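Local atomic coordinates of putative 2OG-Fe(II) oxygenase family protein (PDB entry 3OOX), a protein that probably acts as an iron(II)- and 2-oxoglutarate-dependent oxygenase, possibly one that forms ethylene from 2-oxoglutarate. Residues I48-D53 with K128-W133; W99-D104 with N118-E123; Y41-A46 with D139-K144. All coordinates share one frame; numbering follows the deposited sequence.

Contact 1: residues I48-D53 with K128-W133; sequences IDAAVD and KHDVSW. With EDO (1,2-ethanediol), chain L.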
loop_
_atom_site.group_PDB
_atom_site.type_symbol
_atom_site.label_atom_id
_atom_site.label_comp_id
_atom_site.label_asym_id
_atom_site.label_seq_id
_atom_site.Cartn_x
_atom_site.Cartn_y
_atom_site.Cartn_z
ATOM N N ILE A 48 -15.157 6.441 -3.871
ATOM C CA ILE A 48 -14.444 5.300 -3.233
ATOM C C ILE A 48 -15.395 4.099 -3.276
ATOM O O ILE A 48 -15.039 3.013 -3.774
ATOM C CB ILE A 48 -14.032 5.565 -1.758
ATOM C CG1 ILE A 48 -12.923 6.619 -1.651
ATOM C CG2 ILE A 48 -13.568 4.248 -1.048
ATOM C CD1 ILE A 48 -12.672 7.055 -0.219
ATOM N N ASP A 49 -16.640 4.315 -2.818
ATOM C CA ASP A 49 -17.613 3.223 -2.717
ATOM C C ASP A 49 -17.946 2.613 -4.083
ATOM O O ASP A 49 -18.145 1.387 -4.196
ATOM C CB ASP A 49 -18.898 3.683 -2.007
ATOM C CG ASP A 49 -18.705 3.954 -0.531
ATOM O OD1 ASP A 49 -17.608 3.702 0.027
ATOM O OD2 ASP A 49 -19.674 4.434 0.088
ATOM N N ALA A 50 -17.995 3.442 -5.123
ATOM C CA ALA A 50 -18.187 2.962 -6.500
ATOM C C ALA A 50 -17.035 2.063 -6.957
ATOM O O ALA A 50 -17.262 1.046 -7.610
ATOM C CB ALA A 50 -18.345 4.114 -7.454
ATOM N N ALA A 51 -15.806 2.443 -6.626
ATOM C CA ALA A 51 -14.664 1.586 -6.963
ATOM C C ALA A 51 -14.785 0.252 -6.233
ATOM O O ALA A 51 -14.593 -0.808 -6.844
ATOM C CB ALA A 51 -13.359 2.270 -6.630
ATOM N N VAL A 52 -15.146 0.301 -4.951
ATOM C CA VAL A 52 -15.292 -0.927 -4.155
ATOM C C VAL A 52 -16.421 -1.788 -4.722
ATOM O O VAL A 52 -16.291 -3.005 -4.848
ATOM C CB VAL A 52 -15.475 -0.630 -2.654
ATOM C CG1 VAL A 52 -15.785 -1.910 -1.874
ATOM C CG2 VAL A 52 -14.226 0.074 -2.067
ATOM N N ASP A 53 -17.522 -1.153 -5.121
ATOM C CA ASP A 53 -18.622 -1.890 -5.725
ATOM C C ASP A 53 -18.219 -2.566 -7.032
ATOM O O ASP A 53 -18.647 -3.712 -7.288
ATOM C CB ASP A 53 -19.825 -0.966 -5.972
ATOM C CG ASP A 53 -20.591 -0.634 -4.693
ATOM O OD1 ASP A 53 -20.478 -1.366 -3.686
ATOM O OD2 ASP A 53 -21.326 0.379 -4.708
ATOM N N LYS A 128 -13.227 0.160 -15.266
ATOM C CA LYS A 128 -12.060 0.953 -15.664
ATOM C C LYS A 128 -12.182 2.364 -15.096
ATOM O O LYS A 128 -11.252 2.880 -14.482
ATOM C CB LYS A 128 -11.824 0.990 -17.179
ATOM C CG LYS A 128 -10.639 1.880 -17.598
ATOM C CD LYS A 128 -10.315 1.783 -19.077
ATOM C CE LYS A 128 -9.267 2.822 -19.475
ATOM N NZ LYS A 128 -8.848 2.737 -20.903
ATOM N N HIS A 129 -13.343 2.992 -15.287
ATOM C CA HIS A 129 -13.520 4.348 -14.783
ATOM C C HIS A 129 -13.438 4.450 -13.242
ATOM O O HIS A 129 -12.683 5.291 -12.698
ATOM C CB HIS A 129 -14.845 4.934 -15.316
ATOM C CG HIS A 129 -15.225 6.241 -14.689
ATOM N ND1 HIS A 129 -15.930 6.318 -13.505
ATOM C CD2 HIS A 129 -14.982 7.520 -15.067
ATOM C CE1 HIS A 129 -16.120 7.590 -13.191
ATOM N NE2 HIS A 129 -15.547 8.338 -14.116
ATOM N N ASP A 130 -14.190 3.598 -12.550
ATOM C CA ASP A 130 -14.324 3.719 -11.108
ATOM C C ASP A 130 -12.988 3.360 -10.438
ATOM O O ASP A 130 -12.544 4.033 -9.521
ATOM C CB ASP A 130 -15.414 2.798 -10.549
ATOM C CG ASP A 130 -16.818 3.167 -10.994
ATOM O OD1 ASP A 130 -17.001 4.225 -11.633
ATOM O OD2 ASP A 130 -17.731 2.359 -10.689
ATOM N N VAL A 131 -12.362 2.287 -10.890
ATOM C CA VAL A 131 -11.126 1.813 -10.259
ATOM C C VAL A 131 -9.957 2.767 -10.608
ATOM O O VAL A 131 -9.065 3.016 -9.774
ATOM C CB VAL A 131 -10.843 0.347 -10.666
ATOM C CG1 VAL A 131 -9.482 -0.150 -10.133
ATOM C CG2 VAL A 131 -11.914 -0.577 -10.163
ATOM N N SER A 132 -9.927 3.289 -11.838
ATOM C CA SER A 132 -8.878 4.253 -12.213
ATOM C C SER A 132 -8.987 5.512 -11.365
ATOM O O SER A 132 -7.978 6.067 -10.950
ATOM C CB SER A 132 -8.919 4.601 -13.715
ATOM O OG SER A 132 -8.596 3.505 -14.540
ATOM N N TRP A 133 -10.217 5.970 -11.087
ATOM C CA TRP A 133 -10.408 7.129 -10.211
ATOM C C TRP A 133 -9.756 6.874 -8.843
ATOM O O TRP A 133 -9.098 7.742 -8.279
ATOM C CB TRP A 133 -11.880 7.487 -10.027
ATOM C CG TRP A 133 -12.079 8.631 -9.060
ATOM C CD1 TRP A 133 -12.134 9.981 -9.384
ATOM C CD2 TRP A 133 -12.194 8.569 -7.624
ATOM N NE1 TRP A 133 -12.299 10.733 -8.245
ATOM C CE2 TRP A 133 -12.318 9.907 -7.152
ATOM C CE3 TRP A 133 -12.196 7.525 -6.687
ATOM C CZ2 TRP A 133 -12.458 10.211 -5.796
ATOM C CZ3 TRP A 133 -12.322 7.840 -5.337
ATOM C CH2 TRP A 133 -12.452 9.173 -4.907
HETATM C C1 EDO L . -14.001 -1.537 -19.710
HETATM O O1 EDO L . -12.724 -1.637 -20.355
HETATM C C2 EDO L . -14.073 -2.523 -18.566
HETATM O O2 EDO L . -14.106 -1.840 -17.306
#
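Trp133 carries CG anti to its backbone N (chi1 177°), which starts the indole toward the beginning of helix 45-59, where it meets Ile48. Asp130 has CG anti to its own carbonyl carbon (chi1 -67°), and its carboxylate comes up beside Ala50. The indole touches with its six-membered ring. Its CZ3 lies 3.5 Å from the backbone N of Ile48, and that N approaches obliquely. Ile48 CG1 sits at the edge of the same ring, in its plane, 3.9 Å from Trp133 CZ3.

Small residues let the helices come close in the middle. Ala51 CB rests 3.5 Å from the backbone O of Asp130, and Ala50 CB is 3.7 Å from Asp130 OD2. Asp130 OD2 also lies near Ala50 O, but both are acceptors and do not bond. Each carboxylate oxygen has its own partner instead. OD2 is hydrogen-bonded to Ser54 OG, further along helix 45-59. OD1 uses its anti lone pair to accept from His129 ND1, at 3.0 Å and in the plane of the imidazole.

The two helix segments approach to 8.0 Å between axes, with a signed crossing angle of -125°. This is close helix-helix packing through alanines, between two helices of a 2OG-Fe(II) oxygenase fold.

Contact 2: residues W99-D104 with N118-E123; sequences WHMGRD and NVWPAE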
loop_
_atom_site.group_PDB
_atom_site.type_symbol
_atom_site.label_atom_id
_atom_site.label_comp_id
_atom_site.label_asym_id
_atom_site.label_seq_id
_atom_site.Cartn_x
_atom_site.Cartn_y
_atom_site.Cartn_z
ATOM N N TRP A 99 -6.899 -8.480 -7.874
ATOM C CA TRP A 99 -6.793 -7.739 -9.128
ATOM C C TRP A 99 -5.717 -6.674 -8.928
ATOM O O TRP A 99 -5.743 -5.963 -7.927
ATOM C CB TRP A 99 -8.112 -7.037 -9.491
ATOM C CG TRP A 99 -7.998 -6.336 -10.814
ATOM C CD1 TRP A 99 -7.530 -5.067 -11.043
ATOM C CD2 TRP A 99 -8.325 -6.886 -12.094
ATOM N NE1 TRP A 99 -7.550 -4.789 -12.392
ATOM C CE2 TRP A 99 -8.028 -5.896 -13.056
ATOM C CE3 TRP A 99 -8.867 -8.107 -12.525
ATOM C CZ2 TRP A 99 -8.251 -6.106 -14.431
ATOM C CZ3 TRP A 99 -9.077 -8.316 -13.907
ATOM C CH2 TRP A 99 -8.774 -7.312 -14.829
ATOM N N HIS A 100 -4.790 -6.561 -9.855
ATOM C CA HIS A 100 -3.800 -5.504 -9.798
ATOM C C HIS A 100 -3.889 -4.550 -10.980
ATOM O O HIS A 100 -3.912 -4.984 -12.135
ATOM C CB HIS A 100 -2.404 -6.101 -9.762
ATOM C CG HIS A 100 -2.086 -6.747 -8.457
ATOM N ND1 HIS A 100 -1.618 -8.036 -8.358
ATOM C CD2 HIS A 100 -2.193 -6.279 -7.188
ATOM C CE1 HIS A 100 -1.433 -8.331 -7.077
ATOM N NE2 HIS A 100 -1.779 -7.283 -6.345
HETATM N N MSE A 101 -3.929 -3.269 -10.646
HETATM C CA MSE A 101 -3.875 -2.198 -11.622
HETATM C C MSE A 101 -2.588 -1.437 -11.412
HETATM O O MSE A 101 -2.334 -0.949 -10.314
HETATM C CB MSE A 101 -5.067 -1.246 -11.456
HETATM C CG MSE A 101 -5.040 -0.075 -12.469
HETATM SE SE MSE A 101 -6.291 1.311 -11.994
HETATM C CE MSE A 101 -5.432 2.733 -13.057
ATOM N N GLY A 102 -1.807 -1.321 -12.488
ATOM C CA GLY A 102 -0.622 -0.470 -12.501
ATOM C C GLY A 102 -0.921 0.878 -13.119
ATOM O O GLY A 102 -2.064 1.204 -13.433
ATOM N N ARG A 103 0.132 1.660 -13.366
ATOM C CA ARG A 103 -0.031 2.986 -13.982
ATOM C C ARG A 103 -0.389 2.867 -15.457
ATOM O O ARG A 103 0.232 2.094 -16.161
ATOM C CB ARG A 103 1.266 3.788 -13.862
ATOM C CG ARG A 103 1.051 5.243 -14.301
ATOM C CD ARG A 103 2.170 6.163 -13.898
ATOM N NE ARG A 103 2.197 6.382 -12.443
ATOM C CZ ARG A 103 1.375 7.128 -11.735
ATOM N NH1 ARG A 103 0.438 7.856 -12.322
ATOM N NH2 ARG A 103 1.535 7.182 -10.420
ATOM N N ASP A 104 -1.355 3.679 -15.884
ATOM C CA ASP A 104 -1.650 3.856 -17.315
ATOM C C ASP A 104 -0.692 4.929 -17.817
ATOM O O ASP A 104 -0.789 6.094 -17.399
ATOM C CB ASP A 104 -3.070 4.367 -17.553
ATOM C CG ASP A 104 -4.124 3.272 -17.505
ATOM O OD1 ASP A 104 -3.869 2.142 -17.969
ATOM O OD2 ASP A 104 -5.239 3.575 -17.029
ATOM N N ASN A 118 -2.122 -2.125 -18.474
ATOM C CA ASN A 118 -3.277 -2.667 -17.735
ATOM C C ASN A 118 -4.163 -3.497 -18.652
ATOM O O ASN A 118 -4.207 -3.272 -19.867
ATOM C CB ASN A 118 -4.106 -1.569 -17.106
ATOM C CG ASN A 118 -3.478 -1.036 -15.860
ATOM O OD1 ASN A 118 -3.012 -1.821 -15.013
ATOM N ND2 ASN A 118 -3.416 0.319 -15.743
ATOM N N VAL A 119 -4.856 -4.444 -18.049
ATOM C CA VAL A 119 -5.976 -5.108 -18.683
ATOM C C VAL A 119 -7.214 -4.693 -17.904
ATOM O O VAL A 119 -7.118 -4.158 -16.796
ATOM C CB VAL A 119 -5.791 -6.653 -18.726
ATOM C CG1 VAL A 119 -4.572 -7.022 -19.580
ATOM C CG2 VAL A 119 -5.678 -7.253 -17.264
ATOM N N TRP A 120 -8.396 -4.911 -18.495
ATOM C CA TRP A 120 -9.668 -4.462 -17.926
ATOM C C TRP A 120 -10.761 -5.485 -18.170
ATOM O O TRP A 120 -10.777 -6.124 -19.229
ATOM C CB TRP A 120 -10.105 -3.108 -18.505
ATOM C CG TRP A 120 -9.098 -2.043 -18.376
ATOM C CD1 TRP A 120 -8.255 -1.585 -19.356
ATOM C CD2 TRP A 120 -8.748 -1.331 -17.186
ATOM N NE1 TRP A 120 -7.427 -0.603 -18.859
ATOM C CE2 TRP A 120 -7.727 -0.410 -17.536
ATOM C CE3 TRP A 120 -9.244 -1.319 -15.876
ATOM C CZ2 TRP A 120 -7.157 0.460 -16.601
ATOM C CZ3 TRP A 120 -8.678 -0.425 -14.957
ATOM C CH2 TRP A 120 -7.660 0.453 -15.339
ATOM N N PRO A 121 -11.667 -5.660 -17.190
ATOM C CA PRO A 121 -12.737 -6.654 -17.362
ATOM C C PRO A 121 -13.949 -6.094 -18.103
ATOM O O PRO A 121 -14.702 -5.330 -17.541
ATOM C CB PRO A 121 -13.114 -7.013 -15.920
ATOM C CG PRO A 121 -12.796 -5.791 -15.135
ATOM C CD PRO A 121 -11.698 -5.036 -15.853
ATOM N N ALA A 122 -14.128 -6.500 -19.356
ATOM C CA ALA A 122 -15.244 -5.988 -20.177
ATOM C C ALA A 122 -16.610 -6.202 -19.529
ATOM O O ALA A 122 -17.554 -5.429 -19.767
ATOM C CB ALA A 122 -15.222 -6.664 -21.535
ATOM N N GLU A 123 -16.730 -7.246 -18.722
ATOM C CA GLU A 123 -18.001 -7.635 -18.101
ATOM C C GLU A 123 -18.511 -6.687 -17.016
ATOM O O GLU A 123 -19.691 -6.773 -16.627
ATOM C CB GLU A 123 -17.901 -9.061 -17.532
ATOM C CG GLU A 123 -17.652 -10.132 -18.589
ATOM C CD GLU A 123 -16.188 -10.341 -19.006
ATOM O OE1 GLU A 123 -15.254 -9.703 -18.446
ATOM O OE2 GLU A 123 -15.977 -11.197 -19.890
HETATM O O HOH W 1 -6.585 -2.804 -14.223
HETATM O O HOH W 2 -4.155 -4.303 -15.032
HETATM O O HOH W 3 -1.952 0.645 -19.503
HETATM O O HOH W 4 -5.453 1.262 -19.953
#
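Asn118 grips the backbone of Gly102 with both ends of its amide. Its OD1 accepts from Gly102 N at 2.8 Å, in the carbonyl plane and on a lone pair. Its ND2 donates to Gly102 O, also at 2.8 Å and nearly straight (170°). This side-chain amide thus pairs with the backbone N-H and C=O of one residue, in the chain that carries strand 97-101 of the main sheet of this oxygenase fold. The second N-H of ND2 goes to Asp104 OD1 at 2.9 Å and meets it from above the carboxylate plane. The two flat groups stand 82° apart. With three bonds, the amide is fixed in rotation.

Waters extend the polar network. One bridges Asp104 OD1 and Asn118 N, and another joins the same OD1 to Trp120 NE1. A third accepts from Trp99 NE1 and donates to Val119 O.

Packing lies outside this. Asn118 CB sits over one face of the Trp120 indole, toward its rim. Selenomethionine Met101 has CG anti to its backbone N (chi1 179°), and its chain stays extended beyond CG. This carries SE out to a Met-aromatic contact at the edge of that indole, 3.7 Å from Trp120 CH2. Asp104 OD2 and Trp120 CZ2 meet tip to tip. Trp99 packs its CH2 against Val119 CG2 and Pro121 CD, while Phe58 and Phe127 meet its ring edge-to-face. At the edge of the Trp99 ring, near its plane, CZ2 comes within 3.3 Å of Val119 O.

Contact 3: residues Y41-A46 with D139-K144; sequences YDLDQA and DGMGGK. With EDO (1,2-ethanediol), chain E.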
loop_
_atom_site.group_PDB
_atom_site.type_symbol
_atom_site.label_atom_id
_atom_site.label_comp_id
_atom_site.label_asym_id
_atom_site.label_seq_id
_atom_site.Cartn_x
_atom_site.Cartn_y
_atom_site.Cartn_z
ATOM N N TYR A 41 -10.259 12.511 5.610
ATOM C CA TYR A 41 -9.728 12.689 4.240
ATOM C C TYR A 41 -10.778 13.386 3.398
ATOM O O TYR A 41 -11.969 13.405 3.749
ATOM C CB TYR A 41 -9.262 11.376 3.596
ATOM C CG TYR A 41 -10.241 10.196 3.580
ATOM C CD1 TYR A 41 -11.473 10.275 2.930
ATOM C CD2 TYR A 41 -9.902 8.987 4.189
ATOM C CE1 TYR A 41 -12.344 9.178 2.889
ATOM C CE2 TYR A 41 -10.762 7.890 4.151
ATOM C CZ TYR A 41 -11.979 7.987 3.498
ATOM O OH TYR A 41 -12.831 6.891 3.465
ATOM N N ASP A 42 -10.348 13.968 2.288
ATOM C CA ASP A 42 -11.281 14.733 1.456
ATOM C C ASP A 42 -11.689 13.990 0.198
ATOM O O ASP A 42 -12.377 14.564 -0.660
ATOM C CB ASP A 42 -10.711 16.131 1.130
ATOM C CG ASP A 42 -9.466 16.083 0.294
ATOM O OD1 ASP A 42 -8.880 14.990 0.135
ATOM O OD2 ASP A 42 -9.057 17.165 -0.203
ATOM N N LEU A 43 -11.286 12.712 0.100
ATOM C CA LEU A 43 -11.656 11.871 -1.032
ATOM C C LEU A 43 -13.162 11.707 -1.045
ATOM O O LEU A 43 -13.763 11.512 -0.017
ATOM C CB LEU A 43 -11.026 10.482 -0.932
ATOM C CG LEU A 43 -9.542 10.295 -1.240
ATOM C CD1 LEU A 43 -8.635 10.963 -0.205
ATOM C CD2 LEU A 43 -9.295 8.787 -1.285
ATOM N N ASP A 44 -13.753 11.777 -2.223
ATOM C CA ASP A 44 -15.191 11.606 -2.386
ATOM C C ASP A 44 -15.579 10.167 -2.025
ATOM O O ASP A 44 -15.241 9.230 -2.773
ATOM C CB ASP A 44 -15.541 11.911 -3.849
ATOM C CG ASP A 44 -17.025 11.855 -4.144
ATOM O OD1 ASP A 44 -17.810 11.251 -3.378
ATOM O OD2 ASP A 44 -17.394 12.435 -5.186
ATOM N N GLN A 45 -16.279 9.998 -0.903
ATOM C CA GLN A 45 -16.651 8.654 -0.444
ATOM C C GLN A 45 -17.551 7.901 -1.411
ATOM O O GLN A 45 -17.434 6.682 -1.573
ATOM C CB GLN A 45 -17.284 8.689 0.934
ATOM C CG GLN A 45 -17.399 7.327 1.602
ATOM C CD GLN A 45 -16.034 6.742 1.885
ATOM O OE1 GLN A 45 -15.195 7.410 2.485
ATOM N NE2 GLN A 45 -15.804 5.497 1.465
ATOM N N ALA A 46 -18.475 8.595 -2.069
ATOM C CA ALA A 46 -19.282 7.912 -3.067
ATOM C C ALA A 46 -18.460 7.307 -4.218
ATOM O O ALA A 46 -18.781 6.231 -4.720
ATOM C CB ALA A 46 -20.370 8.878 -3.603
ATOM N N ASP A 139 -3.168 7.949 -5.180
ATOM C CA ASP A 139 -1.840 8.443 -5.597
ATOM C C ASP A 139 -1.716 9.919 -5.203
ATOM O O ASP A 139 -0.666 10.357 -4.707
ATOM C CB ASP A 139 -1.613 8.273 -7.113
ATOM C CG ASP A 139 -0.165 8.383 -7.501
ATOM O OD1 ASP A 139 0.701 7.844 -6.780
ATOM O OD2 ASP A 139 0.121 8.998 -8.561
ATOM N N GLY A 140 -2.799 10.663 -5.420
ATOM C CA GLY A 140 -2.800 12.096 -5.011
ATOM C C GLY A 140 -2.676 12.338 -3.518
ATOM O O GLY A 140 -1.923 13.206 -3.061
HETATM N N MSE A 141 -3.428 11.568 -2.746
HETATM C CA MSE A 141 -3.359 11.676 -1.295
HETATM C C MSE A 141 -1.972 11.275 -0.806
HETATM O O MSE A 141 -1.389 11.882 0.088
HETATM C CB MSE A 141 -4.472 10.879 -0.608
HETATM C CG MSE A 141 -4.335 10.917 0.869
HETATM SE SE MSE A 141 -4.384 12.719 1.611
HETATM C CE MSE A 141 -6.329 12.874 1.640
ATOM N N GLY A 142 -1.402 10.236 -1.433
ATOM C CA GLY A 142 -0.031 9.836 -1.130
ATOM C C GLY A 142 0.978 10.960 -1.327
ATOM O O GLY A 142 1.881 11.149 -0.517
ATOM N N GLY A 143 0.770 11.730 -2.384
ATOM C CA GLY A 143 1.601 12.922 -2.618
ATOM C C GLY A 143 1.513 13.922 -1.474
ATOM O O GLY A 143 2.518 14.499 -1.084
ATOM N N LYS A 144 0.303 14.160 -0.957
ATOM C CA LYS A 144 0.096 15.093 0.142
ATOM C C LYS A 144 0.738 14.589 1.439
ATOM O O LYS A 144 1.336 15.343 2.197
ATOM C CB LYS A 144 -1.403 15.395 0.290
ATOM C CG LYS A 144 -1.979 16.108 -0.940
ATOM C CD LYS A 144 -3.490 16.309 -0.971
ATOM C CE LYS A 144 -3.950 16.578 -2.423
ATOM N NZ LYS A 144 -5.418 16.701 -2.492
HETATM C C1 EDO E . -5.441 19.944 -0.931
HETATM O O1 EDO E . -5.649 19.736 -2.333
HETATM C C2 EDO E . -6.680 19.512 -0.158
HETATM O O2 EDO E . -6.867 18.089 -0.312
HETATM O O HOH W 5 -6.640 14.095 -1.878
#
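Tyr41, Asp42 and Leu43 meet selenomethionine Met141 where the loop after strand 35-39 passes helix 127-152. The loop leads into helix 45-59, and Asp44 is the N-cap of that helix. Its OD1 accepts a weak capping bond from Ala46 N.

The packing gathers on one methyl group. Met141 sets out with CG anti to its backbone N (chi1 176°), and the chain then bends at both following torsions. Its CE ends 3.8 Å from Tyr41 CB. In the conformer described, Leu43 CD1 lies 3.5 Å from Met141 CE; Leu43 has a second conformer. Asp42 OD1 is a polar atom set against the same methyl. Phe12 packs against Met141 as well, and Leu199 of the main sheet touches it.

The polar contacts are indirect. Asp42 OD2 and Lys144 NZ carry opposite charges but stay 4.3 Å apart, beyond a salt bridge. Two small molecules span the gap. A water donates to Asp42 OD1 and accepts from Lys144 NZ at 2.9 Å. A 1,2-ethanediol, probably from the crystallisation liquor, accepts from Lys144 NZ at both of its oxygens. Its O2 also lies against Asp42 OD2, but the separation is so short that the detail is doubtful. The lysine chain is extended beyond CG, and Phe12 touches it too. A leucine at Lys144 would probably leave the carboxylate of Asp42 without its nearby positive charge and the bridging water without its N-H donor.

A further hydrogen bond lies within the loop and the start of helix 45-59. The Tyr41 ring turns away from Met141, and its hydroxyl reaches forward to Gln45, four residues on. There Tyr41 OH donates to Gln45 OE1 at 2.6 Å, on a lone pair in the carbonyl plane.

From the N terminus, the chain first supplies residues 41-46 and then 48-53, the loop and opening turns of helix 45-59. It next runs through strand 97-101 to helix 127-152. Contact 2 closes the shortest loop, between 99-104 and 118-123. Contact 1 encloses that loop, and contact 3 encloses both, so the three nest without crossing. Contact 1 joins helix 127-152 to helix 45-59, contact 3 joins it to the loop before that helix, and contact 2 ties the chain from strand 97-101 to the loop leading into helix 127-152. Trp133 touches Asp44 O. Lys128 packs on Trp120, and Val131 O lies against Met101. An Arg103-Asp139 salt bridge joins contacts 2 and 3.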